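Long-range contacts in beta-lactamase (Chitinophaga pinensis, PDB 6N36), which probably hydrolyses the amide bond of beta-lactam antibiotics, using a pair of zinc ions held in a metallo-beta-lactamase fold: residues 17-22 with 63-68; 107-112 with 159-164; 221-226 with 245-250. All coordinates share one frame; numbering follows the deposited sequence.

Contact 1: 17-22 with 63-68; sequences SADYQP and KAHMKT
His65, on helix 58-69, meets Asp19 of the loop that follows helix 14-17 in the polar part of this contact. NE2 of His65 donates to OD1 of Asp19 over 2.6 Å, with a fairly straight N-H...O angle of 156°. The carboxylate and imidazole planes are only 11° apart, and the oxygen lies in the ring plane, nearly in line between its own carbon and the donor. OD1 also takes a weak bond from the backbone N of Tyr20, which may add to the hold on the carboxylate. On the other side of the ring ND1 is bonded to the carbonyl oxygen of Ile32. Both ring nitrogens thus face acceptors, which is consistent with a protonated imidazole, a state the nearby carboxylate would favour.

The apolar part is Pro22, whose CD lies over one face of the His65 ring in a CH-pi contact, 4.2 Å from its centroid. CG of the same proline reaches CG2 of Thr68 at 4.0 Å, nearly one helical turn beyond His65. Proline suits this place because its compact, rigid ring puts CD over the imidazole and CG against the Thr68 methyl.

This His-carboxylate pair, remote from the zinc ions, fastens an outer helix of the metallo-beta-lactamase fold to the loop entering edge strand 23-26.

Contact 2: 107-112 with 159-164; sequences EKDAAL and GHTPGA. With ZN (zinc ion), chain C.
Asp109 and the turn from Thr161 to Ala164 carry the hydrogen bonds of this contact. OD2 of Asp109 accepts from OG1 of Thr161 at 2.9 Å, on the syn side and 16° out of the carboxylate plane. The other oxygen, OD1, takes a weaker bond, bent to 140°, from the backbone N of Gly163. Thr161 can donate here because its OG1 sits between the backbone N and the carbonyl carbon (chi1 61°). Beyond the two segments, OD2 is also bonded to the backbone N of Ala84, and a water lies 2.9 Å from OD2 of Asp109 and 2.8 Å from O of Gly163. A carboxylate suits this buried spot, as its two oxygens serve several donors at once.

Within 159-164, Thr161 O closes the type I turn with Ala164 N and accepts Gly159 N at 2.9 Å from the opposite face of its plane.

Van der Waals packing is close. Gly163 lies so near the backbone of Lys108 and Asp109 that a beta carbon would clash with Asp109 N. Pro162 CB rests 3.7 Å from O of Lys108, while CD2 of Leu112 comes to 4.3 Å from CG2 of Thr161.

Metal binding is the third element. His160 NE2 coordinates zinc at 2.1 Å together with His83, His85 and waters, and ND1 of His160 is held by the carbonyl oxygen of Ser187. Asp109 binds no metal, but it joins Thr161, next to His160, to the backbone of Ala84, the residue between the first two histidines of the HxHxDH signature of the metallo-beta-lactamase zinc site.

Contact 3: 221-226 with 245-250; sequences LWLAPH and AAFSDR. With ZN (zinc ion), chain B.
Strand 221-223, at the edge of the five-stranded sheet, meets through Leu221, Trp222 and Leu223 the connection that leads into the C-terminal helix 250-268. Trp222 provides both direct hydrogen bonds. Its backbone N donates to O of Phe247 at 3.2 Å, and its indole NE1 donates to O of Asp249 at 2.9 Å. The indole bond is less straight, at 141°, and NE1 stands above the carbonyl plane of Asp249. CG of Trp222 lies between its backbone N and carbonyl carbon (chi1 73°). The indole and the Asp249 carboxylate cross obliquely, their planes 30° apart, and the indole meets the Tyr253 ring of helix 250-268 edge-to-face. A water joins O of Trp222, 2.7 Å away, to O of Phe247, and CA of Leu221 adds a CA-H...O contact to that same carbonyl.

The apolar side is formed by the leucines and Phe247. CD2 of Leu223 lies over one face of the Phe247 ring, 4.2 Å from its centroid, in a CH-pi contact, and CB of Leu221 packs on CB of Phe247 at 4.2 Å. The phenyl group also touches Phe23 and Ile25 of strand 23-26, so a large flat hydrophobic residue suits this place between the two sheets.

Asp249 is the N-cap of helix 250-268: OD1 bonds to the backbone N of Gly252, and OD2 forms a salt bridge with Lys235. Further along 221-226, His226 NE2 binds zinc at 2.1 Å, with Asp87 and His88 completing the protein ligands. The chemistry implies a division of labour, in which Asp249 uses its carboxylate for the helix end and for Lys235, and its carbonyl for the strand that leads to a zinc ligand.

Overall arrangement
Contacts 2 and 3 approach the binuclear zinc site from opposite sides of the chain's centre. Their centres are 24 Å apart, yet their nearest atoms are only about 6 Å apart, because His160 of 159-164 and His226 of 221-226 bind neighbouring zinc ions. The zinc ion on His160 and the zinc ion on His226 are 3.5 Å apart, and one water bridges them, 2.0 Å from the zinc of His226 and 2.4 Å from that of His160. Contact 1 is peripheral, its centre 28 Å from that of contact 2 and 20 Å from that of contact 3. It is linked indirectly to contact 3, since strand 23-26, which follows Pro22, packs against Leu221, Leu223 and Phe247.

Contact 1: 17-22 with 63-68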
# COMPACT_ATOMS: atom_id res chain seq x y z
N SER A 17 -0.93 14.77 4.01
CA SER A 17 -1.02 15.04 5.47
C SER A 17 -2.44 15.50 5.84
O SER A 17 -2.72 15.59 7.05
CB SER A 17 0.05 16.05 5.86
OG SER A 17 1.32 15.41 5.88
N ALA A 18 -3.28 15.82 4.85
CA ALA A 18 -4.64 16.38 5.06
C ALA A 18 -5.51 15.32 5.76
O ALA A 18 -5.56 14.17 5.31
CB ALA A 18 -5.28 16.82 3.78
N ASP A 19 -6.25 15.72 6.77
CA ASP A 19 -7.11 14.77 7.51
C ASP A 19 -8.26 14.33 6.61
O ASP A 19 -8.64 15.02 5.64
CB ASP A 19 -7.57 15.38 8.83
CG ASP A 19 -8.01 14.38 9.88
OD1 ASP A 19 -7.92 13.14 9.65
OD2 ASP A 19 -8.46 14.85 10.91
N TYR A 20 -8.74 13.13 6.88
CA TYR A 20 -9.91 12.56 6.21
C TYR A 20 -10.66 11.71 7.24
O TYR A 20 -9.98 10.95 7.96
CB TYR A 20 -9.45 11.79 4.97
CG TYR A 20 -10.60 11.43 4.08
CD1 TYR A 20 -11.15 12.37 3.22
CD2 TYR A 20 -11.19 10.18 4.12
CE1 TYR A 20 -12.23 12.06 2.42
CE2 TYR A 20 -12.27 9.85 3.32
CZ TYR A 20 -12.80 10.80 2.46
OH TYR A 20 -13.89 10.57 1.68
N GLN A 21 -11.99 11.75 7.21
CA GLN A 21 -12.88 11.01 8.13
C GLN A 21 -12.68 9.52 7.87
O GLN A 21 -12.96 9.06 6.78
CB GLN A 21 -14.33 11.43 7.86
CG GLN A 21 -15.36 10.83 8.82
CD GLN A 21 -16.77 11.38 8.71
OE1 GLN A 21 -17.74 10.68 8.99
NE2 GLN A 21 -16.93 12.62 8.28
N PRO A 22 -12.25 8.71 8.85
CA PRO A 22 -12.13 7.28 8.59
C PRO A 22 -13.52 6.66 8.40
O PRO A 22 -14.54 7.14 8.87
CB PRO A 22 -11.45 6.74 9.84
CG PRO A 22 -11.83 7.71 10.91
CD PRO A 22 -11.88 9.06 10.22
N LYS A 63 -3.56 6.51 15.03
CA LYS A 63 -4.08 6.27 16.42
C LYS A 63 -5.44 6.97 16.57
O LYS A 63 -6.44 6.35 17.09
CB LYS A 63 -2.99 6.66 17.42
CG LYS A 63 -3.34 6.39 18.87
CD LYS A 63 -2.20 6.81 19.81
CE LYS A 63 -2.49 6.45 21.25
NZ LYS A 63 -3.92 6.17 21.47
N ALA A 64 -5.55 8.23 16.15
CA ALA A 64 -6.78 9.03 16.29
C ALA A 64 -7.90 8.45 15.45
O ALA A 64 -9.08 8.45 15.90
CB ALA A 64 -6.53 10.47 15.91
N HIS A 65 -7.59 8.02 14.21
CA HIS A 65 -8.64 7.50 13.32
C HIS A 65 -9.17 6.20 13.92
O HIS A 65 -10.37 5.93 13.83
CB HIS A 65 -8.07 7.30 11.94
CG HIS A 65 -7.91 8.57 11.19
ND1 HIS A 65 -7.26 8.62 9.97
CD2 HIS A 65 -8.28 9.82 11.48
CE1 HIS A 65 -7.28 9.86 9.53
NE2 HIS A 65 -7.90 10.62 10.42
N MET A 66 -8.26 5.38 14.44
CA MET A 66 -8.68 4.10 15.05
C MET A 66 -9.59 4.36 16.26
O MET A 66 -10.65 3.70 16.36
CB MET A 66 -7.47 3.27 15.41
CG MET A 66 -6.87 2.64 14.18
SD MET A 66 -5.43 1.62 14.53
CE MET A 66 -6.29 0.27 15.37
N LYS A 67 -9.27 5.37 17.07
CA LYS A 67 -10.09 5.73 18.24
C LYS A 67 -11.48 6.13 17.73
O LYS A 67 -12.52 5.68 18.30
CB LYS A 67 -9.42 6.85 19.04
CG LYS A 67 -10.20 7.29 20.27
CD LYS A 67 -9.64 8.55 20.94
CE LYS A 67 -10.71 9.30 21.72
NZ LYS A 67 -10.31 10.66 22.16
N THR A 68 -11.56 7.00 16.71
CA THR A 68 -12.86 7.43 16.12
C THR A 68 -13.73 6.22 15.75
O THR A 68 -14.94 6.28 15.96
CB THR A 68 -12.67 8.34 14.90
OG1 THR A 68 -12.06 9.52 15.43
CG2 THR A 68 -13.95 8.60 14.16

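Contact 2: 107-112 with 159-164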
# COMPACT_ATOMS: atom_id res chain seq x y z
N GLU A 107 10.35 -9.99 0.55
CA GLU A 107 11.81 -10.22 0.61
C GLU A 107 12.53 -9.20 -0.27
O GLU A 107 13.61 -8.78 0.11
CB GLU A 107 12.16 -11.64 0.14
CG GLU A 107 11.41 -12.08 -1.11
CD GLU A 107 12.01 -13.18 -1.95
OE1 GLU A 107 11.64 -13.27 -3.16
OE2 GLU A 107 12.81 -13.97 -1.41
N LYS A 108 11.92 -8.81 -1.39
CA LYS A 108 12.58 -7.95 -2.40
C LYS A 108 12.65 -6.49 -1.91
O LYS A 108 13.42 -5.74 -2.50
CB LYS A 108 11.87 -8.08 -3.74
CG LYS A 108 11.92 -9.47 -4.36
CD LYS A 108 11.07 -9.61 -5.61
CE LYS A 108 11.64 -8.89 -6.82
NZ LYS A 108 12.78 -9.65 -7.43
N ASP A 109 11.85 -6.10 -0.89
CA ASP A 109 11.93 -4.72 -0.31
C ASP A 109 12.54 -4.75 1.09
O ASP A 109 12.67 -3.68 1.72
CB ASP A 109 10.58 -3.99 -0.27
CG ASP A 109 10.30 -3.01 -1.44
OD1 ASP A 109 11.20 -2.85 -2.33
OD2 ASP A 109 9.18 -2.42 -1.44
N ALA A 110 12.93 -5.91 1.62
CA ALA A 110 13.40 -5.98 3.02
C ALA A 110 14.65 -5.12 3.24
O ALA A 110 14.73 -4.40 4.26
CB ALA A 110 13.65 -7.41 3.39
N ALA A 111 15.64 -5.17 2.34
CA ALA A 111 16.87 -4.38 2.52
C ALA A 111 16.56 -2.89 2.45
O ALA A 111 17.03 -2.13 3.30
CB ALA A 111 17.92 -4.77 1.53
N LEU A 112 15.67 -2.51 1.53
CA LEU A 112 15.29 -1.08 1.38
C LEU A 112 14.60 -0.60 2.66
O LEU A 112 14.87 0.48 3.14
CB LEU A 112 14.38 -0.99 0.17
CG LEU A 112 13.92 0.42 -0.23
CD1 LEU A 112 15.10 1.29 -0.59
CD2 LEU A 112 12.96 0.34 -1.42
N GLY A 159 8.51 -3.26 -9.65
CA GLY A 159 8.84 -2.21 -10.61
C GLY A 159 8.89 -0.87 -9.90
O GLY A 159 9.99 -0.29 -9.78
N HIS A 160 7.78 -0.42 -9.41
CA HIS A 160 7.74 0.89 -8.68
C HIS A 160 8.76 0.84 -7.53
O HIS A 160 9.53 1.79 -7.35
CB HIS A 160 6.31 1.12 -8.20
CG HIS A 160 6.17 2.44 -7.58
ND1 HIS A 160 5.92 3.57 -8.32
CD2 HIS A 160 6.28 2.82 -6.30
CE1 HIS A 160 5.92 4.60 -7.50
NE2 HIS A 160 6.13 4.19 -6.28
N THR A 161 8.88 -0.30 -6.84
CA THR A 161 10.05 -0.71 -6.07
C THR A 161 10.27 -2.18 -6.39
O THR A 161 9.34 -2.83 -6.86
CB THR A 161 9.94 -0.58 -4.55
OG1 THR A 161 8.87 -1.40 -4.11
CG2 THR A 161 9.65 0.85 -4.14
N PRO A 162 11.46 -2.72 -6.15
CA PRO A 162 11.67 -4.14 -6.42
C PRO A 162 10.65 -5.00 -5.66
O PRO A 162 10.29 -6.13 -6.17
CB PRO A 162 13.11 -4.36 -5.96
CG PRO A 162 13.75 -3.05 -6.27
CD PRO A 162 12.73 -2.04 -5.80
N GLY A 163 10.30 -4.60 -4.44
CA GLY A 163 9.39 -5.39 -3.59
C GLY A 163 7.97 -4.87 -3.56
O GLY A 163 7.16 -5.31 -2.67
N ALA A 164 7.56 -4.03 -4.48
CA ALA A 164 6.17 -3.57 -4.57
C ALA A 164 5.23 -4.76 -4.70
O ALA A 164 5.56 -5.82 -5.36
CB ALA A 164 5.94 -2.57 -5.66
ZN ZN C . 6.10 5.29 -4.47
O HOH W 1 6.95 -3.81 -0.28
O HOH W 2 3.75 5.76 -4.73
O HOH W 3 5.93 6.80 -3.13
O HOH W 4 6.56 7.10 -5.72

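Contact 3: 221-226 with 245-250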
# COMPACT_ATOMS: atom_id res chain seq x y z
N LEU A 221 -13.79 -5.76 -5.28
CA LEU A 221 -13.57 -4.34 -4.90
C LEU A 221 -12.06 -4.06 -5.00
O LEU A 221 -11.30 -4.95 -4.72
CB LEU A 221 -14.03 -4.10 -3.47
CG LEU A 221 -15.42 -4.60 -3.08
CD1 LEU A 221 -15.70 -4.20 -1.64
CD2 LEU A 221 -16.47 -4.02 -4.03
N TRP A 222 -11.69 -2.83 -5.31
CA TRP A 222 -10.25 -2.46 -5.28
C TRP A 222 -10.03 -1.09 -4.70
O TRP A 222 -10.83 -0.21 -4.94
CB TRP A 222 -9.57 -2.64 -6.64
CG TRP A 222 -9.91 -1.63 -7.70
CD1 TRP A 222 -11.06 -1.54 -8.45
CD2 TRP A 222 -9.05 -0.58 -8.18
NE1 TRP A 222 -10.98 -0.48 -9.31
CE2 TRP A 222 -9.74 0.11 -9.20
CE3 TRP A 222 -7.74 -0.18 -7.86
CZ2 TRP A 222 -9.19 1.19 -9.88
CZ3 TRP A 222 -7.19 0.86 -8.57
CH2 TRP A 222 -7.91 1.55 -9.55
N LEU A 223 -8.86 -0.94 -4.08
CA LEU A 223 -8.37 0.37 -3.61
C LEU A 223 -6.86 0.35 -3.85
O LEU A 223 -6.31 -0.65 -4.24
CB LEU A 223 -8.71 0.63 -2.14
CG LEU A 223 -10.22 0.70 -1.81
CD1 LEU A 223 -10.75 -0.68 -1.49
CD2 LEU A 223 -10.49 1.62 -0.65
N ALA A 224 -6.25 1.50 -3.68
CA ALA A 224 -4.82 1.67 -3.98
C ALA A 224 -4.22 2.67 -3.00
O ALA A 224 -4.93 3.28 -2.22
CB ALA A 224 -4.67 2.15 -5.42
N PRO A 225 -2.88 2.83 -3.01
CA PRO A 225 -2.21 3.63 -2.01
C PRO A 225 -2.41 5.14 -2.16
O PRO A 225 -2.14 5.81 -1.20
CB PRO A 225 -0.73 3.28 -2.20
CG PRO A 225 -0.74 1.91 -2.79
CD PRO A 225 -1.93 1.94 -3.72
N HIS A 226 -2.79 5.61 -3.34
CA HIS A 226 -3.05 7.04 -3.58
C HIS A 226 -4.49 7.19 -4.04
O HIS A 226 -4.90 6.51 -4.99
CB HIS A 226 -2.08 7.61 -4.61
CG HIS A 226 -0.70 7.76 -4.08
ND1 HIS A 226 -0.29 8.86 -3.30
CD2 HIS A 226 0.36 6.92 -4.15
CE1 HIS A 226 0.98 8.70 -2.98
NE2 HIS A 226 1.41 7.53 -3.46
N ALA A 245 -20.19 -1.51 -2.74
CA ALA A 245 -20.25 -1.41 -4.22
C ALA A 245 -19.68 -0.09 -4.74
O ALA A 245 -19.35 -0.02 -5.95
CB ALA A 245 -21.66 -1.58 -4.69
N ALA A 246 -19.53 0.92 -3.90
CA ALA A 246 -18.86 2.17 -4.30
C ALA A 246 -17.46 1.85 -4.84
O ALA A 246 -16.96 2.63 -5.70
CB ALA A 246 -18.76 3.12 -3.17
N PHE A 247 -16.87 0.71 -4.43
CA PHE A 247 -15.48 0.35 -4.83
C PHE A 247 -15.46 -0.79 -5.85
O PHE A 247 -14.40 -1.35 -6.16
CB PHE A 247 -14.62 0.09 -3.60
CG PHE A 247 -14.47 1.32 -2.76
CD1 PHE A 247 -13.62 2.33 -3.16
CD2 PHE A 247 -15.25 1.51 -1.63
CE1 PHE A 247 -13.53 3.51 -2.42
CE2 PHE A 247 -15.15 2.68 -0.89
CZ PHE A 247 -14.29 3.67 -1.30
N SER A 248 -16.62 -1.14 -6.40
CA SER A 248 -16.73 -2.05 -7.56
C SER A 248 -16.48 -1.21 -8.80
O SER A 248 -17.30 -0.29 -9.10
CB SER A 248 -18.09 -2.71 -7.59
OG SER A 248 -18.20 -3.56 -8.74
N ASP A 249 -15.37 -1.45 -9.50
CA ASP A 249 -14.96 -0.56 -10.62
C ASP A 249 -13.92 -1.27 -11.46
O ASP A 249 -12.76 -0.78 -11.54
CB ASP A 249 -14.43 0.78 -10.11
CG ASP A 249 -13.93 1.70 -11.20
OD1 ASP A 249 -14.48 1.59 -12.32
OD2 ASP A 249 -12.99 2.49 -10.95
N ARG A 250 -14.30 -2.37 -12.11
CA ARG A 250 -13.35 -3.09 -12.98
C ARG A 250 -12.89 -2.18 -14.12
O ARG A 250 -11.71 -2.21 -14.48
CB ARG A 250 -13.95 -4.37 -13.53
CG ARG A 250 -12.97 -5.17 -14.35
CD ARG A 250 -11.85 -5.79 -13.56
NE ARG A 250 -10.70 -6.04 -14.41
CZ ARG A 250 -9.74 -6.92 -14.14
NH1 ARG A 250 -9.86 -7.71 -13.09
NH2 ARG A 250 -8.72 -7.02 -14.96
ZN ZN B . 3.30 6.79 -3.05
O HOH W 5 -12.65 0.92 -6.53
O HOH W 2 3.75 5.76 -4.73